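Local coordinates for PHD finger protein 3 (Homo sapiens, PDB 6IC9), which reads the phosphorylated C-terminal domain of RNA polymerase II through its SPOC domain, and thereby regulates neuronal gene expression, at residues Thr42-Asp47 against Ile152-Leu157; Ile19-Val24 against Ala96-Arg101; Thr59-Val64 against Lys127-Leu132. All blocks are in the same frame, centred on the assembly; numbering follows the deposited sequence. Where two conformers were deposited one is given.

Interaction 1: residues Thr42-Asp47 against Ile152-Leu157; sequences TEDLPD and IIRQKL
D44, the last helical residue of 41-44, reaches R154 through a single carboxylate oxygen. The salt bridge D44 OD2 to R154 NH2 measures 2.7 Å, with an N-H...O angle of 160°. The oxygen sits at the guanidinium edge, almost in its plane, but is itself met on its anti side and somewhat out of the carboxylate plane. With the two planes 76° apart, the pairing is one-pronged. R154 gets there because its chain turns about the CG-CD bond (chi3 76°), which brings the guanidinium toward the helix end. NH2 is gripped a second time by the carbonyl oxygen of E39, whereas the buried R154 NE has no partner in the model. A leucine in place of R154 would probably leave the D44 carboxylate without its countercharge and the E39 carbonyl without this donor. L45, where the chain drops out of helical conformation, adds a looser apolar touch: its CD2 lies 4.4 Å from I152 CD1, and both side chains also meet M117. The salt bridge and this apolar touch together tie the short helix 41-44 to the final strand, 147-155, of the SPOC domain, a beta-barrel framed by helices.

Interaction 2: residues Ile19-Val24 against Ala96-Arg101; sequences INMPSV and AYFSSR
M21 and Y97 bury the most surface here, and the methionine tip does most of the touching. M21 CE lies over one face of the Y97 ring, 4.0 Å from its centroid, a CH-pi contact whose shortest approach is CE to Y97 CE2 at 3.6 Å. SD stands over the same face, 17° off the ring normal, which makes this a Met-aromatic contact as well. With CG anti to the backbone N (chi1 -173°) and the chain extended beyond it, M21 carries its sulfur far enough to meet F98 too. There SD comes within 3.7 Å of F98 CZ, but obliquely, 59° off the ring normal. On the opposite face of Y97 lies the guanidinium of R101, whose NH1 donates to the Y97 carbonyl O at 2.9 Å, so the phenol ring is sandwiched between sulfur and guanidinium. V24 contributes both methyls: CG2 approaches Y97 CD1 at 4.0 Å, while CG1 rests beside the start of that side chain. The polar end of Y97 turns to R54, which hydrogen-bonds its OH, and the bound phosphopeptide packs on M21, P22 and Y97. Around this cluster, L94 of helix 85-101 touches both M21 and V24, V51 of strand 48-55 packs on M21, and P121 of strand 114-122 meets F98.

Interaction 3: residues Thr59-Val64 against Lys127-Leu132; sequences TVWDYV and KIPHPL
W61 packing on P129, P131 and L132 is an apolar contact between helix 57-70 and the long connection from strand 114-122 to strand 147-155. The indole accounts for nearly half of the 209 Å² buried, and every pair within 4.5 Å across the segments includes it. P131 takes one face: its CG stands 3.4 Å above the ring plane, displaced toward the rim on the six-membered side. P131 CB meets W61 CE3 at 3.5 Å, so it is a side of the pyrrolidine, CB and CG, that is laid against the indole, the two side chains crossing at about a right angle. The far end of the six-membered ring belongs to L132, whose CG and CD2 each come within 3.5 Å of W61 CH2. P129 approaches obliquely, its CB 3.6 Å from W61 CZ2. These three residues can converge on one indole because the chain curls into a 3-10 turn at 130-132, closed by the backbone bond from L132 N to P129 O of 3.0 Å. On the helix side, chi1 of -62° places W61 CG anti to the carbonyl carbon and directs the ring into that turn. The indole NE1 is bonded to the hydroxyl of Y104, which gives its one polar atom a partner and should limit rotation of the ring. K68, further along the helix, donates to the P131 carbonyl and adds a polar tie. From the sheet, I120 of strand 114-122 and L151 of strand 147-155 touch W61, and L151 also meets L132. The result is a helix set against the strands of the SPOC barrel, with a proline-containing turn of the connecting loop packed on its tryptophan.

Overall arrangement
Interaction 1 is the most buried of the three and the only one joined by a salt bridge; interactions 2 and 3 are partly buried and depend on aromatic side chains, a methionine-tyrosine-phenylalanine cluster in one and a tryptophan against two prolines and a leucine in the other. Interactions 1 and 2 both reach the same sheet, but lie on opposite sides of the chain's centre, their own centres about 22 Å apart. Interaction 3 sets helix against loop and, in sequence, is nested inside the loop closed by interaction 1. None touches another. The bound peptide packs on contact residues M21 and Y97 in interaction 2, but in interactions 1 and 3 only on segment residues that do not touch across them.

Interaction 1: residues Thr42-Asp47 against Ile152-Leu157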
ATOM      1  N   THR A  42     -10.933   6.635  -5.442  1.00 41.73           N
ATOM      2  CA  THR A  42     -10.657   7.204  -6.759  1.00 42.32           C
ATOM      3  C   THR A  42     -10.309   8.684  -6.673  1.00 45.28           C
ATOM      4  O   THR A  42      -9.456   9.175  -7.425  1.00 46.48           O
ATOM      5  CB  THR A  42     -11.870   6.983  -7.653  1.00 43.43           C
ATOM      6  OG1 THR A  42     -12.365   5.651  -7.438  1.00 50.99           O
ATOM      7  CG2 THR A  42     -11.481   7.178  -9.115  1.00 44.97           C
ATOM      8  N   GLU A  43     -10.940   9.411  -5.737  1.00 40.14           N
ATOM      9  CA  GLU A  43     -10.688  10.843  -5.556  1.00 37.10           C
ATOM     10  C   GLU A  43      -9.547  11.123  -4.603  1.00 41.00           C
ATOM     11  O   GLU A  43      -8.987  12.220  -4.622  1.00 42.32           O
ATOM     12  CB  GLU A  43     -11.953  11.539  -5.004  1.00 42.38           C
ATOM     13  CG  GLU A  43     -13.196  11.107  -5.717  1.00 50.20           C
ATOM     14  CD  GLU A  43     -14.464  11.298  -4.896  1.00 55.95           C
ATOM     15  OE1 GLU A  43     -14.495  12.148  -3.973  1.00 52.60           O
ATOM     16  OE2 GLU A  43     -15.425  10.570  -5.186  1.00 59.47           O
ATOM     17  N   ASP A  44      -9.193  10.165  -3.772  1.00 36.83           N
ATOM     18  CA  ASP A  44      -8.232  10.389  -2.706  1.00 36.27           C
ATOM     19  C   ASP A  44      -6.811   9.961  -3.066  1.00 41.00           C
ATOM     20  O   ASP A  44      -5.900  10.191  -2.269  1.00 42.07           O
ATOM     21  CB  ASP A  44      -8.666   9.596  -1.462  1.00 35.11           C
ATOM     22  CG  ASP A  44      -9.841  10.236  -0.719  1.00 41.61           C
ATOM     23  OD1 ASP A  44     -10.212  11.382  -1.063  1.00 37.75           O
ATOM     24  OD2 ASP A  44     -10.373   9.574   0.214  1.00 34.51           O
ATOM     25  N   LEU A  45      -6.615   9.277  -4.204  1.00 37.03           N
ATOM     26  CA  LEU A  45      -5.269   8.874  -4.608  1.00 34.20           C
ATOM     27  C   LEU A  45      -4.819   9.744  -5.771  1.00 38.17           C
ATOM     28  O   LEU A  45      -5.628  10.030  -6.672  1.00 38.63           O
ATOM     29  CB  LEU A  45      -5.235   7.398  -5.023  1.00 29.98           C
ATOM     30  CG  LEU A  45      -5.468   6.445  -3.836  1.00 32.06           C
ATOM     31  CD1 LEU A  45      -5.747   5.082  -4.349  1.00 32.31           C
ATOM     32  CD2 LEU A  45      -4.277   6.434  -2.821  1.00 33.90           C
ATOM     33  N   PRO A  46      -3.573  10.220  -5.748  1.00 35.35           N
ATOM     34  CA  PRO A  46      -3.059  11.030  -6.867  1.00 34.09           C
ATOM     35  C   PRO A  46      -2.947  10.194  -8.139  1.00 34.64           C
ATOM     36  O   PRO A  46      -3.069   8.959  -8.126  1.00 32.07           O
ATOM     37  CB  PRO A  46      -1.686  11.492  -6.376  1.00 35.03           C
ATOM     38  CG  PRO A  46      -1.227  10.308  -5.460  1.00 34.27           C
ATOM     39  CD  PRO A  46      -2.519   9.809  -4.791  1.00 37.77           C
ATOM     40  N   ASP A  47      -2.706  10.897  -9.275  1.00 29.38           N
ATOM     41  CA  ASP A  47      -2.435  10.202 -10.540  1.00 31.56           C
ATOM     42  C   ASP A  47      -1.212   9.284 -10.444  1.00 26.50           C
ATOM     43  O   ASP A  47      -1.126   8.277 -11.147  1.00 29.25           O
ATOM     44  CB  ASP A  47      -2.167  11.240 -11.676  1.00 26.61           C
ATOM     45  CG  ASP A  47      -3.426  11.920 -12.183  1.00 35.53           C
ATOM     46  OD1 ASP A  47      -4.531  11.593 -11.736  1.00 36.25           O
ATOM     47  OD2 ASP A  47      -3.288  12.802 -13.070  1.00 38.98           O
ATOM     48  N   ILE A 152      -3.687   1.934   3.526  1.00 25.06           N
ATOM     49  CA  ILE A 152      -4.052   3.338   3.420  1.00 27.31           C
ATOM     50  C   ILE A 152      -4.739   3.782   4.715  1.00 30.55           C
ATOM     51  O   ILE A 152      -5.773   3.217   5.108  1.00 28.82           O
ATOM     52  CB  ILE A 152      -4.968   3.584   2.200  1.00 30.41           C
ATOM     53  CG1 ILE A 152      -4.327   2.913   0.962  1.00 30.24           C
ATOM     54  CG2 ILE A 152      -5.164   5.071   1.959  1.00 28.84           C
ATOM     55  CD1 ILE A 152      -5.256   2.937  -0.251  1.00 29.87           C
ATOM     56  N   ILE A 153      -4.154   4.774   5.372  0.57 29.54           N
ATOM     57  CA  ILE A 153      -4.724   5.408   6.565  0.57 31.03           C
ATOM     58  C   ILE A 153      -5.437   6.681   6.133  0.57 33.33           C
ATOM     59  O   ILE A 153      -4.790   7.623   5.665  0.57 30.85           O
ATOM     60  CB  ILE A 153      -3.630   5.754   7.591  0.57 30.24           C
ATOM     61  CG1 ILE A 153      -2.654   4.585   7.756  0.57 29.59           C
ATOM     62  CG2 ILE A 153      -4.268   6.221   8.934  0.57 32.02           C
ATOM     63  CD1 ILE A 153      -3.344   3.289   8.183  0.57 30.53           C
ATOM     64  N   ARG A 154      -6.759   6.742   6.322  1.00 32.73           N
ATOM     65  CA  ARG A 154      -7.538   7.919   5.942  1.00 34.87           C
ATOM     66  C   ARG A 154      -8.194   8.596   7.154  1.00 36.33           C
ATOM     67  O   ARG A 154      -8.472   7.974   8.178  1.00 38.26           O
ATOM     68  CB  ARG A 154      -8.599   7.517   4.924  1.00 40.19           C
ATOM     69  CG  ARG A 154      -7.990   6.490   3.916  1.00 46.40           C
ATOM     70  CD  ARG A 154      -9.029   5.594   3.235  1.00 49.06           C
ATOM     71  NE  ARG A 154      -9.670   6.419   2.249  1.00 40.62           N
ATOM     72  CZ  ARG A 154     -10.737   6.100   1.524  1.00 39.78           C
ATOM     73  NH1 ARG A 154     -11.358   4.929   1.636  1.00 37.02           N
ATOM     74  NH2 ARG A 154     -11.160   6.998   0.661  1.00 34.94           N
ATOM     75  N   GLN A 155      -8.440   9.881   7.015  1.00 39.29           N
ATOM     76  CA  GLN A 155      -9.156  10.612   8.046  1.00 46.95           C
ATOM     77  C   GLN A 155     -10.620  10.196   8.030  1.00 45.73           C
ATOM     78  O   GLN A 155     -11.159   9.772   7.000  1.00 43.22           O
ATOM     79  CB  GLN A 155      -9.018  12.124   7.826  1.00 50.73           C
ATOM     80  CG  GLN A 155      -7.629  12.591   7.334  1.00 53.67           C
ATOM     81  CD  GLN A 155      -6.556  12.737   8.444  1.00 53.40           C
ATOM     82  OE1 GLN A 155      -6.810  12.476   9.627  1.00 52.00           O
ATOM     83  NE2 GLN A 155      -5.351  13.171   8.046  1.00 50.04           N
ATOM     84  N   LYS A 156     -11.232  10.223   9.206  1.00 48.32           N
ATOM     85  CA  LYS A 156     -12.658   9.994   9.350  1.00 50.93           C
ATOM     86  C   LYS A 156     -13.403  11.319   9.293  1.00 52.05           C
ATOM     87  O   LYS A 156     -12.829  12.404   9.437  1.00 53.32           O
ATOM     88  CB  LYS A 156     -12.971   9.300  10.668  1.00 52.17           C
ATOM     89  CG  LYS A 156     -12.480   7.896  10.732  1.00 48.39           C
ATOM     90  CD  LYS A 156     -13.352   7.077  11.643  1.00 56.37           C
ATOM     91  CE  LYS A 156     -13.329   7.654  13.004  1.00 55.56           C
ATOM     92  NZ  LYS A 156     -13.245   6.507  13.961  1.00 61.28           N
ATOM     93  N   LEU A 157     -14.705  11.213   9.115  1.00 55.03           N
ATOM     94  CA  LEU A 157     -15.541  12.390   9.034  1.00 57.73           C
ATOM     95  C   LEU A 157     -15.673  12.999  10.432  1.00 58.19           C
ATOM     96  O   LEU A 157     -14.841  13.813  10.841  1.00 59.58           O
ATOM     97  CB  LEU A 157     -16.897  12.009   8.449  1.00 59.07           C
ATOM     98  CG  LEU A 157     -17.973  13.081   8.444  1.00 54.76           C
ATOM     99  CD1 LEU A 157     -17.615  14.166   7.446  1.00 53.14           C
ATOM    100  CD2 LEU A 157     -19.343  12.452   8.153  1.00 51.95           C
TER

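Interaction 2: residues Ile19-Val24 against Ala96-Arg101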
ATOM      1  N   ILE A  19       2.528   4.037  -9.971  1.00 26.44           N
ATOM      2  CA  ILE A  19       3.410   4.038  -8.829  1.00 27.15           C
ATOM      3  C   ILE A  19       4.797   4.407  -9.318  1.00 27.43           C
ATOM      4  O   ILE A  19       5.296   3.835 -10.294  1.00 29.00           O
ATOM      5  CB  ILE A  19       3.408   2.669  -8.130  1.00 25.42           C
ATOM      6  CG1 ILE A  19       2.021   2.446  -7.500  1.00 26.53           C
ATOM      7  CG2 ILE A  19       4.538   2.635  -7.113  1.00 27.13           C
ATOM      8  CD1 ILE A  19       1.894   1.044  -6.761  1.00 25.95           C
ATOM      9  N   ASN A  20       5.437   5.331  -8.630  1.00 27.80           N
ATOM     10  CA  ASN A  20       6.692   5.877  -9.135  1.00 29.72           C
ATOM     11  C   ASN A  20       7.689   5.895  -7.995  1.00 28.63           C
ATOM     12  O   ASN A  20       7.542   6.689  -7.064  1.00 28.02           O
ATOM     13  CB  ASN A  20       6.488   7.286  -9.721  1.00 31.33           C
ATOM     14  CG  ASN A  20       7.738   7.791 -10.429  1.00 38.12           C
ATOM     15  OD1 ASN A  20       8.793   7.179 -10.300  1.00 34.66           O
ATOM     16  ND2 ASN A  20       7.611   8.882 -11.208  1.00 36.40           N
ATOM     17  N   MET A  21       8.701   5.016  -8.053  1.00 28.41           N
ATOM     18  CA  MET A  21       9.790   5.052  -7.080  1.00 28.07           C
ATOM     19  C   MET A  21      11.049   5.451  -7.826  1.00 34.26           C
ATOM     20  O   MET A  21      11.631   4.627  -8.543  1.00 30.88           O
ATOM     21  CB  MET A  21      10.003   3.700  -6.372  1.00 32.31           C
ATOM     22  CG  MET A  21      11.032   3.820  -5.246  1.00 31.20           C
ATOM     23  SD  MET A  21      11.218   2.360  -4.242  1.00 33.57           S
ATOM     24  CE  MET A  21      12.394   2.861  -2.985  1.00 31.50           C
ATOM     25  N   PRO A  22      11.487   6.697  -7.706  1.00 37.48           N
ATOM     26  CA  PRO A  22      12.631   7.172  -8.494  1.00 39.55           C
ATOM     27  C   PRO A  22      13.859   6.302  -8.314  1.00 38.92           C
ATOM     28  O   PRO A  22      14.224   5.924  -7.188  1.00 42.68           O
ATOM     29  CB  PRO A  22      12.852   8.599  -7.963  1.00 41.05           C
ATOM     30  CG  PRO A  22      11.432   9.050  -7.560  1.00 42.55           C
ATOM     31  CD  PRO A  22      10.787   7.777  -6.985  1.00 39.67           C
ATOM     32  N   SER A  23      14.456   5.954  -9.450  1.00 42.04           N
ATOM     33  CA  SER A  23      15.622   5.086  -9.614  1.00 45.13           C
ATOM     34  C   SER A  23      15.298   3.617  -9.360  1.00 44.81           C
ATOM     35  O   SER A  23      16.210   2.799  -9.266  1.00 48.87           O
ATOM     36  CB  SER A  23      16.797   5.514  -8.724  1.00 54.19           C
ATOM     37  OG  SER A  23      16.646   5.011  -7.400  1.00 60.99           O
ATOM     38  N   VAL A  24      14.027   3.247  -9.248  1.00 35.12           N
ATOM     39  CA  VAL A  24      13.732   1.851  -8.976  1.00 33.10           C
ATOM     40  C   VAL A  24      12.740   1.384 -10.018  1.00 33.12           C
ATOM     41  O   VAL A  24      13.024   0.454 -10.772  1.00 33.22           O
ATOM     42  CB  VAL A  24      13.208   1.643  -7.535  1.00 35.81           C
ATOM     43  CG1 VAL A  24      12.777   0.160  -7.343  1.00 35.48           C
ATOM     44  CG2 VAL A  24      14.264   2.007  -6.482  1.00 39.54           C
ATOM     45  N   ALA A  96      10.454  -6.872  -5.581  1.00 26.74           N
ATOM     46  CA  ALA A  96      11.746  -7.422  -5.168  1.00 30.64           C
ATOM     47  C   ALA A  96      12.544  -6.420  -4.338  1.00 26.89           C
ATOM     48  O   ALA A  96      13.262  -6.806  -3.389  1.00 27.47           O
ATOM     49  CB  ALA A  96      12.564  -7.860  -6.396  1.00 28.79           C
ATOM     50  N   TYR A  97      12.458  -5.146  -4.694  1.00 26.66           N
ATOM     51  CA  TYR A  97      13.179  -4.116  -3.944  1.00 26.72           C
ATOM     52  C   TYR A  97      12.828  -4.196  -2.470  1.00 27.77           C
ATOM     53  O   TYR A  97      13.709  -4.233  -1.597  1.00 25.70           O
ATOM     54  CB  TYR A  97      12.829  -2.715  -4.502  1.00 26.10           C
ATOM     55  CG  TYR A  97      13.518  -1.639  -3.684  1.00 27.10           C
ATOM     56  CD1 TYR A  97      14.743  -1.160  -4.067  1.00 30.54           C
ATOM     57  CD2 TYR A  97      12.944  -1.154  -2.482  1.00 29.03           C
ATOM     58  CE1 TYR A  97      15.410  -0.220  -3.303  1.00 34.67           C
ATOM     59  CE2 TYR A  97      13.610  -0.238  -1.691  1.00 30.86           C
ATOM     60  CZ  TYR A  97      14.840   0.243  -2.130  1.00 33.52           C
ATOM     61  OH  TYR A  97      15.496   1.164  -1.340  1.00 36.35           O
ATOM     62  N   PHE A  98      11.527  -4.165  -2.169  1.00 25.99           N
ATOM     63  CA  PHE A  98      11.101  -4.137  -0.775  1.00 26.10           C
ATOM     64  C   PHE A  98      11.131  -5.523  -0.151  1.00 23.59           C
ATOM     65  O   PHE A  98      11.408  -5.663   1.060  1.00 28.70           O
ATOM     66  CB  PHE A  98       9.671  -3.555  -0.669  1.00 25.05           C
ATOM     67  CG  PHE A  98       9.649  -2.085  -0.873  1.00 23.41           C
ATOM     68  CD1 PHE A  98      10.253  -1.264   0.064  1.00 26.39           C
ATOM     69  CD2 PHE A  98       9.159  -1.532  -2.056  1.00 24.98           C
ATOM     70  CE1 PHE A  98      10.320   0.111  -0.129  1.00 30.00           C
ATOM     71  CE2 PHE A  98       9.212  -0.142  -2.251  1.00 28.43           C
ATOM     72  CZ  PHE A  98       9.816   0.667  -1.289  1.00 30.74           C
ATOM     73  N   SER A  99      10.808  -6.569  -0.932  1.00 26.80           N
ATOM     74  CA  SER A  99      10.812  -7.913  -0.349  1.00 30.90           C
ATOM     75  C   SER A  99      12.205  -8.295   0.122  1.00 30.63           C
ATOM     76  O   SER A  99      12.370  -8.828   1.226  1.00 29.36           O
ATOM     77  CB  SER A  99      10.328  -8.936  -1.383  1.00 34.56           C
ATOM     78  OG  SER A  99      10.178 -10.188  -0.758  1.00 39.23           O
ATOM     79  N   SER A 100      13.215  -8.011  -0.701  1.00 31.23           N
ATOM     80  CA  SER A 100      14.589  -8.415  -0.388  1.00 33.95           C
ATOM     81  C   SER A 100      15.114  -7.693   0.845  1.00 34.50           C
ATOM     82  O   SER A 100      15.791  -8.298   1.687  1.00 34.27           O
ATOM     83  CB  SER A 100      15.506  -8.151  -1.603  1.00 27.33           C
ATOM     84  OG  SER A 100      15.587  -6.762  -1.973  1.00 29.86           O
ATOM     85  N   ARG A 101      14.758  -6.429   1.006  1.00 29.53           N
ATOM     86  CA  ARG A 101      15.173  -5.607   2.139  1.00 31.46           C
ATOM     87  C   ARG A 101      14.276  -5.713   3.373  1.00 29.76           C
ATOM     88  O   ARG A 101      14.632  -5.152   4.429  1.00 33.43           O
ATOM     89  CB  ARG A 101      15.256  -4.143   1.668  1.00 29.97           C
ATOM     90  CG  ARG A 101      16.276  -3.922   0.541  1.00 28.84           C
ATOM     91  CD  ARG A 101      16.212  -2.529  -0.073  1.00 28.15           C
ATOM     92  NE  ARG A 101      17.264  -2.275  -1.050  1.00 28.52           N
ATOM     93  CZ  ARG A 101      17.319  -2.817  -2.252  1.00 31.55           C
ATOM     94  NH1 ARG A 101      16.362  -3.671  -2.661  1.00 27.37           N
ATOM     95  NH2 ARG A 101      18.315  -2.491  -3.051  1.00 31.66           N
TER

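Interaction 3: residues Thr59-Val64 against Lys127-Leu132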
ATOM      1  N   THR A  59       7.726  -0.907  12.673  1.00 28.91           N
ATOM      2  CA  THR A  59       7.341   0.483  12.928  1.00 27.83           C
ATOM      3  C   THR A  59       5.931   0.753  12.415  1.00 31.02           C
ATOM      4  O   THR A  59       5.121   1.376  13.109  1.00 28.92           O
ATOM      5  CB  THR A  59       8.354   1.444  12.291  1.00 35.56           C
ATOM      6  OG1 THR A  59       9.655   1.176  12.834  1.00 31.69           O
ATOM      7  CG2 THR A  59       7.994   2.915  12.608  1.00 34.07           C
ATOM      8  N   VAL A  60       5.616   0.286  11.200  1.00 28.74           N
ATOM      9  CA  VAL A  60       4.255   0.424  10.677  1.00 25.53           C
ATOM     10  C   VAL A  60       3.246  -0.278  11.580  1.00 28.31           C
ATOM     11  O   VAL A  60       2.175   0.262  11.856  1.00 27.13           O
ATOM     12  CB  VAL A  60       4.200  -0.118   9.245  1.00 23.64           C
ATOM     13  CG1 VAL A  60       2.722  -0.161   8.725  1.00 28.22           C
ATOM     14  CG2 VAL A  60       5.010   0.845   8.375  1.00 25.02           C
ATOM     15  N   TRP A  61       3.526  -1.531  11.985  1.00 28.14           N
ATOM     16  CA  TRP A  61       2.508  -2.252  12.767  1.00 30.70           C
ATOM     17  C   TRP A  61       2.330  -1.660  14.165  1.00 29.77           C
ATOM     18  O   TRP A  61       1.214  -1.636  14.673  1.00 30.17           O
ATOM     19  CB  TRP A  61       2.838  -3.754  12.835  1.00 30.67           C
ATOM     20  CG  TRP A  61       2.835  -4.328  11.420  1.00 35.05           C
ATOM     21  CD1 TRP A  61       3.837  -5.018  10.817  1.00 34.67           C
ATOM     22  CD2 TRP A  61       1.788  -4.205  10.439  1.00 32.41           C
ATOM     23  NE1 TRP A  61       3.480  -5.347   9.537  1.00 32.73           N
ATOM     24  CE2 TRP A  61       2.240  -4.843   9.271  1.00 32.96           C
ATOM     25  CE3 TRP A  61       0.524  -3.586  10.432  1.00 34.16           C
ATOM     26  CZ2 TRP A  61       1.465  -4.911   8.098  1.00 33.53           C
ATOM     27  CZ3 TRP A  61      -0.257  -3.653   9.277  1.00 39.54           C
ATOM     28  CH2 TRP A  61       0.224  -4.314   8.120  1.00 36.77           C
ATOM     29  N   ASP A  62       3.389  -1.150  14.785  1.00 30.54           N
ATOM     30  CA  ASP A  62       3.212  -0.408  16.039  1.00 31.49           C
ATOM     31  C   ASP A  62       2.326   0.823  15.831  1.00 33.14           C
ATOM     32  O   ASP A  62       1.398   1.077  16.599  1.00 30.75           O
ATOM     33  CB  ASP A  62       4.571   0.024  16.586  1.00 28.92           C
ATOM     34  CG  ASP A  62       5.402  -1.142  17.078  1.00 39.58           C
ATOM     35  OD1 ASP A  62       6.611  -0.952  17.347  1.00 40.33           O
ATOM     36  OD2 ASP A  62       4.861  -2.252  17.151  1.00 44.03           O
ATOM     37  N   TYR A  63       2.572   1.572  14.743  1.00 29.31           N
ATOM     38  CA  TYR A  63       1.770   2.744  14.429  1.00 26.64           C
ATOM     39  C   TYR A  63       0.321   2.370  14.147  1.00 31.20           C
ATOM     40  O   TYR A  63      -0.619   3.060  14.584  1.00 30.37           O
ATOM     41  CB  TYR A  63       2.419   3.424  13.214  1.00 24.68           C
ATOM     42  CG  TYR A  63       1.677   4.570  12.645  1.00 29.68           C
ATOM     43  CD1 TYR A  63       1.428   4.633  11.270  1.00 26.35           C
ATOM     44  CD2 TYR A  63       1.221   5.604  13.457  1.00 29.45           C
ATOM     45  CE1 TYR A  63       0.754   5.715  10.700  1.00 32.45           C
ATOM     46  CE2 TYR A  63       0.540   6.709  12.890  1.00 28.97           C
ATOM     47  CZ  TYR A  63       0.307   6.746  11.533  1.00 32.02           C
ATOM     48  OH  TYR A  63      -0.335   7.819  10.981  1.00 30.66           O
ATOM     49  N   VAL A  64       0.110   1.287  13.391  1.00 28.81           N
ATOM     50  CA  VAL A  64      -1.249   0.886  13.056  1.00 28.19           C
ATOM     51  C   VAL A  64      -2.015   0.542  14.339  1.00 30.63           C
ATOM     52  O   VAL A  64      -3.205   0.860  14.479  1.00 31.67           O
ATOM     53  CB  VAL A  64      -1.233  -0.308  12.068  1.00 30.60           C
ATOM     54  CG1 VAL A  64      -2.597  -1.031  12.057  1.00 31.36           C
ATOM     55  CG2 VAL A  64      -0.834   0.130  10.618  1.00 28.95           C
ATOM     56  N   LYS A 127       2.489 -15.622   4.692  1.00 56.91           N
ATOM     57  CA  LYS A 127       1.359 -15.419   5.573  1.00 57.19           C
ATOM     58  C   LYS A 127       0.984 -13.946   5.590  1.00 53.05           C
ATOM     59  O   LYS A 127       1.837 -13.067   5.465  1.00 53.99           O
ATOM     60  CB  LYS A 127       1.707 -15.901   6.978  1.00 55.82           C
ATOM     61  CG  LYS A 127       1.907 -17.405   7.042  1.00 65.87           C
ATOM     62  CD  LYS A 127       0.712 -18.103   7.713  1.00 71.92           C
ATOM     63  CE  LYS A 127       0.898 -18.181   9.227  1.00 70.99           C
ATOM     64  NZ  LYS A 127      -0.213 -18.921   9.887  1.00 75.66           N
ATOM     65  N   ILE A 128      -0.304 -13.681   5.707  1.00 52.68           N
ATOM     66  CA  ILE A 128      -0.724 -12.285   5.772  1.00 48.82           C
ATOM     67  C   ILE A 128      -0.291 -11.708   7.115  1.00 52.72           C
ATOM     68  O   ILE A 128      -0.538 -12.336   8.155  1.00 54.89           O
ATOM     69  CB  ILE A 128      -2.238 -12.180   5.574  1.00 50.95           C
ATOM     70  CG1 ILE A 128      -2.626 -12.601   4.135  1.00 54.03           C
ATOM     71  CG2 ILE A 128      -2.695 -10.782   5.892  1.00 46.85           C
ATOM     72  CD1 ILE A 128      -3.211 -14.042   4.014  1.00 49.77           C
ATOM     73  N   PRO A 129       0.399 -10.574   7.152  1.00 53.81           N
ATOM     74  CA  PRO A 129       0.705  -9.931   8.440  1.00 50.85           C
ATOM     75  C   PRO A 129      -0.511  -9.872   9.360  1.00 53.12           C
ATOM     76  O   PRO A 129      -1.580  -9.393   8.967  1.00 45.01           O
ATOM     77  CB  PRO A 129       1.147  -8.520   8.023  1.00 49.41           C
ATOM     78  CG  PRO A 129       1.767  -8.722   6.638  1.00 47.35           C
ATOM     79  CD  PRO A 129       0.994  -9.861   6.000  1.00 47.92           C
ATOM     80  N   HIS A 130      -0.316 -10.297  10.621  1.00 52.40           N
ATOM     81  CA  HIS A 130      -1.451 -10.476  11.527  1.00 46.18           C
ATOM     82  C   HIS A 130      -2.281  -9.211  11.753  1.00 51.12           C
ATOM     83  O   HIS A 130      -3.517  -9.326  11.812  1.00 51.43           O
ATOM     84  CB  HIS A 130      -0.969 -11.112  12.857  1.00 56.53           C
ATOM     85  CG  HIS A 130      -0.396 -10.152  13.866  1.00 59.48           C
ATOM     86  ND1 HIS A 130      -1.154  -9.203  14.528  1.00 61.33           N
ATOM     87  CD2 HIS A 130       0.865 -10.019  14.349  1.00 64.38           C
ATOM     88  CE1 HIS A 130      -0.383  -8.515  15.354  1.00 59.95           C
ATOM     89  NE2 HIS A 130       0.848  -8.993  15.265  1.00 65.79           N
ATOM     90  N   PRO A 131      -1.719  -8.005  11.857  1.00 47.01           N
ATOM     91  CA  PRO A 131      -2.586  -6.831  12.074  1.00 48.23           C
ATOM     92  C   PRO A 131      -3.553  -6.546  10.926  1.00 47.35           C
ATOM     93  O   PRO A 131      -4.500  -5.771  11.118  1.00 51.95           O
ATOM     94  CB  PRO A 131      -1.586  -5.684  12.243  1.00 47.01           C
ATOM     95  CG  PRO A 131      -0.332  -6.352  12.574  1.00 45.49           C
ATOM     96  CD  PRO A 131      -0.311  -7.607  11.819  1.00 47.11           C
ATOM     97  N   LEU A 132      -3.350  -7.132   9.748  1.00 45.27           N
ATOM     98  CA  LEU A 132      -4.326  -6.985   8.663  1.00 48.31           C
ATOM     99  C   LEU A 132      -5.458  -8.003   8.722  1.00 55.12           C
ATOM    100  O   LEU A 132      -6.521  -7.749   8.143  1.00 53.83           O
ATOM    101  CB  LEU A 132      -3.634  -7.125   7.313  1.00 48.38           C
ATOM    102  CG  LEU A 132      -2.530  -6.114   7.055  1.00 48.54           C
ATOM    103  CD1 LEU A 132      -1.778  -6.460   5.776  1.00 38.09           C
ATOM    104  CD2 LEU A 132      -3.107  -4.701   6.988  1.00 46.37           C
TER